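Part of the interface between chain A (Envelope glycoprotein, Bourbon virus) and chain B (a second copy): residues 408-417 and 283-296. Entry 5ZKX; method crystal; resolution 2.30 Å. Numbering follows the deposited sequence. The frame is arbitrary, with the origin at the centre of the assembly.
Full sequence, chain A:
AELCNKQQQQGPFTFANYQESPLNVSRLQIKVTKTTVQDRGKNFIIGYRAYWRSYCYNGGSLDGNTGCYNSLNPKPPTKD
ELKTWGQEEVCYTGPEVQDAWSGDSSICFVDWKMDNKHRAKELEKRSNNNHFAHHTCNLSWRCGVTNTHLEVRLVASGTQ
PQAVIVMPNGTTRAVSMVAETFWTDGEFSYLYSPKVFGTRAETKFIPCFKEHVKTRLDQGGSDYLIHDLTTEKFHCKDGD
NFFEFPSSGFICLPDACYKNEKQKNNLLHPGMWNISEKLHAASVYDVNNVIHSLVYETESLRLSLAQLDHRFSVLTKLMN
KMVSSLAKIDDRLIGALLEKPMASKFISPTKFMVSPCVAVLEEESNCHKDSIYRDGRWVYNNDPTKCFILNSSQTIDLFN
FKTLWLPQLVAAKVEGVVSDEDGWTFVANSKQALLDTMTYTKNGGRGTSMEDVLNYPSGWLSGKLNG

Chain A 408-417: QLVAAKVEGV
Chain B 283-296: SVYDVNNVIHSLVY

No direct hydrogen bond joins these two stretches; the one polar link is a water that donates both protons, to Ala A412 O at 2.6 Å and to Asn B288 OD1 at 2.9 Å. The rest illustrates how an extended segment that forms no regular strand can pack along a helix. Chain A runs antiparallel to helix 284-296 of chain B, its phi/psi mostly extended, with CA atoms in register at Leu A409–Val B295 (6.2 Å), Ala A411–Ile B291 (6.2 Å) and Gly A416–Val B284 (6.5 Å). Ser B283 (chi1 p) caps the helix that begins at Val B284, its OG accepting from Asp B286 N at 3.1 Å.

Val A414 (chi1 t) points toward the helix and loses 90 Å², the most of any residue: its CG1 lies 3.6 Å from Val B284 CG1, its CG2 3.7 Å from Val B287 CG1 and 3.8 Å from Ile B291 CD1. Val B284, Val B287 and Val B295 are all t. Ile B291 (m, t) extends CD1 to 3.2 Å from Ala A412 O; Ala A411 CB lies 4.2 Å from Ile B291 CG2. Toward the C-terminal end of the helix stretch, Leu A409 (m, t) brings CD2 to 4.0 Å from Val B295 CG1, and Val A410 O lies 3.5 Å from Val B295 CG2. Gly A416, at phi 93° and psi -165°, suits a backbone where a CB would jam against the preceding carbonyl. Branched apolar side chains thus fill most of the 452 Å² buried.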

# COMPACT_ATOMS: atom_id res chain seq x y z
N GLN A 408 13.03 -6.38 18.57
CA GLN A 408 14.05 -6.01 17.60
C GLN A 408 13.43 -5.24 16.45
O GLN A 408 12.21 -5.15 16.30
CB GLN A 408 14.78 -7.26 17.10
CG GLN A 408 15.09 -8.26 18.20
CD GLN A 408 16.27 -9.15 17.87
OE1 GLN A 408 16.18 -10.38 17.92
NE2 GLN A 408 17.40 -8.53 17.52
N LEU A 409 14.30 -4.66 15.62
CA LEU A 409 13.84 -3.93 14.45
C LEU A 409 13.27 -4.89 13.41
O LEU A 409 13.59 -6.08 13.38
CB LEU A 409 14.97 -3.11 13.85
CG LEU A 409 15.57 -2.02 14.74
CD1 LEU A 409 16.60 -1.22 13.97
CD2 LEU A 409 14.48 -1.12 15.31
N VAL A 410 12.42 -4.35 12.55
CA VAL A 410 11.62 -5.15 11.63
C VAL A 410 11.31 -4.31 10.39
O VAL A 410 10.90 -3.16 10.50
CB VAL A 410 10.33 -5.64 12.31
CG1 VAL A 410 9.22 -5.86 11.30
CG2 VAL A 410 10.59 -6.93 13.09
N ALA A 411 11.51 -4.90 9.21
CA ALA A 411 11.25 -4.22 7.94
C ALA A 411 10.64 -5.22 6.97
O ALA A 411 11.33 -6.14 6.51
CB ALA A 411 12.53 -3.61 7.37
N ALA A 412 9.37 -5.04 6.65
CA ALA A 412 8.66 -5.96 5.77
C ALA A 412 9.07 -5.75 4.32
O ALA A 412 9.49 -4.67 3.91
CB ALA A 412 7.15 -5.78 5.91
N LYS A 413 8.94 -6.82 3.53
CA LYS A 413 9.31 -6.79 2.13
C LYS A 413 8.19 -6.20 1.28
O LYS A 413 7.03 -6.60 1.40
CB LYS A 413 9.64 -8.21 1.65
CG LYS A 413 10.05 -8.29 0.19
CD LYS A 413 9.90 -9.70 -0.32
CE LYS A 413 10.64 -10.68 0.56
NZ LYS A 413 10.48 -12.08 0.09
N VAL A 414 8.54 -5.24 0.42
CA VAL A 414 7.60 -4.58 -0.48
C VAL A 414 8.08 -4.79 -1.90
O VAL A 414 9.17 -4.34 -2.26
CB VAL A 414 7.46 -3.08 -0.16
CG1 VAL A 414 6.53 -2.41 -1.15
CG2 VAL A 414 6.96 -2.87 1.26
N GLU A 415 7.25 -5.44 -2.73
CA GLU A 415 7.65 -5.80 -4.08
C GLU A 415 6.75 -5.25 -5.18
O GLU A 415 7.19 -5.20 -6.33
CB GLU A 415 7.72 -7.33 -4.23
CG GLU A 415 8.99 -7.96 -3.69
CD GLU A 415 9.18 -9.39 -4.14
OE1 GLU A 415 8.19 -10.02 -4.60
OE2 GLU A 415 10.32 -9.90 -4.06
N GLY A 416 5.52 -4.85 -4.87
CA GLY A 416 4.64 -4.31 -5.89
C GLY A 416 3.75 -5.36 -6.52
O GLY A 416 3.60 -6.48 -6.03
N VAL A 417 3.16 -4.98 -7.66
CA VAL A 417 2.19 -5.83 -8.34
C VAL A 417 2.83 -6.46 -9.58
O VAL A 417 3.88 -6.04 -10.05
CB VAL A 417 0.91 -5.04 -8.72
CG1 VAL A 417 0.27 -4.45 -7.48
CG2 VAL A 417 1.23 -3.96 -9.74
N SER B 283 1.53 3.88 -3.28
CA SER B 283 2.80 3.56 -3.92
C SER B 283 3.69 2.77 -2.97
O SER B 283 3.56 2.81 -1.75
CB SER B 283 3.51 4.83 -4.37
OG SER B 283 4.10 5.50 -3.27
N VAL B 284 4.63 2.02 -3.57
CA VAL B 284 5.66 1.31 -2.82
C VAL B 284 6.38 2.26 -1.88
O VAL B 284 6.78 1.88 -0.77
CB VAL B 284 6.64 0.62 -3.79
CG1 VAL B 284 7.93 0.22 -3.09
CG2 VAL B 284 5.98 -0.59 -4.43
N TYR B 285 6.55 3.52 -2.30
CA TYR B 285 7.24 4.49 -1.46
C TYR B 285 6.41 4.84 -0.23
O TYR B 285 6.96 5.05 0.86
CB TYR B 285 7.55 5.75 -2.26
CG TYR B 285 8.31 6.77 -1.46
CD1 TYR B 285 7.65 7.78 -0.79
CD2 TYR B 285 9.70 6.70 -1.35
CE1 TYR B 285 8.33 8.70 -0.04
CE2 TYR B 285 10.40 7.63 -0.60
CZ TYR B 285 9.71 8.63 0.05
OH TYR B 285 10.38 9.56 0.81
N ASP B 286 5.09 4.92 -0.38
CA ASP B 286 4.23 5.21 0.77
C ASP B 286 4.34 4.11 1.81
O ASP B 286 4.49 4.38 3.01
CB ASP B 286 2.78 5.37 0.31
CG ASP B 286 2.59 6.59 -0.57
OD1 ASP B 286 3.52 7.40 -0.67
OD2 ASP B 286 1.49 6.73 -1.16
N VAL B 287 4.27 2.85 1.38
CA VAL B 287 4.34 1.73 2.31
C VAL B 287 5.72 1.65 2.95
O VAL B 287 5.85 1.35 4.14
CB VAL B 287 3.96 0.42 1.59
CG1 VAL B 287 4.15 -0.78 2.50
CG2 VAL B 287 2.53 0.50 1.12
N ASN B 288 6.77 1.93 2.18
CA ASN B 288 8.11 1.98 2.75
C ASN B 288 8.26 3.12 3.75
O ASN B 288 9.06 3.02 4.69
CB ASN B 288 9.15 2.11 1.63
CG ASN B 288 9.58 0.76 1.07
OD1 ASN B 288 9.34 -0.28 1.67
ND2 ASN B 288 10.23 0.78 -0.08
N ASN B 289 7.49 4.20 3.59
CA ASN B 289 7.48 5.27 4.58
C ASN B 289 6.83 4.81 5.88
O ASN B 289 7.33 5.10 6.97
CB ASN B 289 6.76 6.49 4.01
CG ASN B 289 7.11 7.78 4.74
OD1 ASN B 289 8.28 8.07 4.97
ND2 ASN B 289 6.10 8.55 5.09
N VAL B 290 5.71 4.08 5.78
CA VAL B 290 5.08 3.51 6.96
C VAL B 290 6.04 2.54 7.65
O VAL B 290 6.10 2.47 8.88
CB VAL B 290 3.76 2.82 6.58
CG1 VAL B 290 3.24 1.96 7.73
CG2 VAL B 290 2.72 3.86 6.18
N ILE B 291 6.82 1.80 6.86
CA ILE B 291 7.82 0.90 7.41
C ILE B 291 8.85 1.69 8.21
O ILE B 291 9.23 1.31 9.33
CB ILE B 291 8.49 0.08 6.29
CG1 ILE B 291 7.54 -1.01 5.81
CG2 ILE B 291 9.81 -0.52 6.76
CD1 ILE B 291 8.11 -1.85 4.69
N HIS B 292 9.32 2.80 7.64
CA HIS B 292 10.32 3.62 8.32
C HIS B 292 9.75 4.27 9.57
O HIS B 292 10.45 4.42 10.58
CB HIS B 292 10.87 4.68 7.36
CG HIS B 292 11.90 4.15 6.42
ND1 HIS B 292 13.13 3.70 6.84
CD2 HIS B 292 11.88 4.01 5.07
CE1 HIS B 292 13.83 3.30 5.79
NE2 HIS B 292 13.10 3.47 4.71
N SER B 293 8.48 4.68 9.52
CA SER B 293 7.84 5.22 10.71
C SER B 293 7.69 4.15 11.79
O SER B 293 7.74 4.46 12.98
CB SER B 293 6.47 5.81 10.36
OG SER B 293 5.52 4.81 10.05
N LEU B 294 7.53 2.88 11.39
CA LEU B 294 7.44 1.81 12.37
C LEU B 294 8.80 1.55 13.01
O LEU B 294 8.88 1.32 14.22
CB LEU B 294 6.91 0.54 11.71
CG LEU B 294 6.67 -0.63 12.67
CD1 LEU B 294 5.94 -0.16 13.91
CD2 LEU B 294 5.89 -1.75 11.99
N VAL B 295 9.87 1.57 12.22
CA VAL B 295 11.21 1.42 12.78
C VAL B 295 11.50 2.54 13.76
O VAL B 295 12.05 2.31 14.85
CB VAL B 295 12.25 1.36 11.65
CG1 VAL B 295 13.66 1.34 12.22
CG2 VAL B 295 12.01 0.14 10.76
N TYR B 296 11.12 3.77 13.41
CA TYR B 296 11.33 4.91 14.30
C TYR B 296 10.57 4.73 15.61
O TYR B 296 11.09 5.06 16.68
CB TYR B 296 10.89 6.20 13.59
CG TYR B 296 11.17 7.48 14.35
CD1 TYR B 296 10.19 8.07 15.14
CD2 TYR B 296 12.40 8.10 14.25
CE1 TYR B 296 10.44 9.25 15.82
CE2 TYR B 296 12.66 9.28 14.93
CZ TYR B 296 11.68 9.85 15.71
OH TYR B 296 11.93 11.01 16.40
O HOH W 1 10.61 -2.71 2.55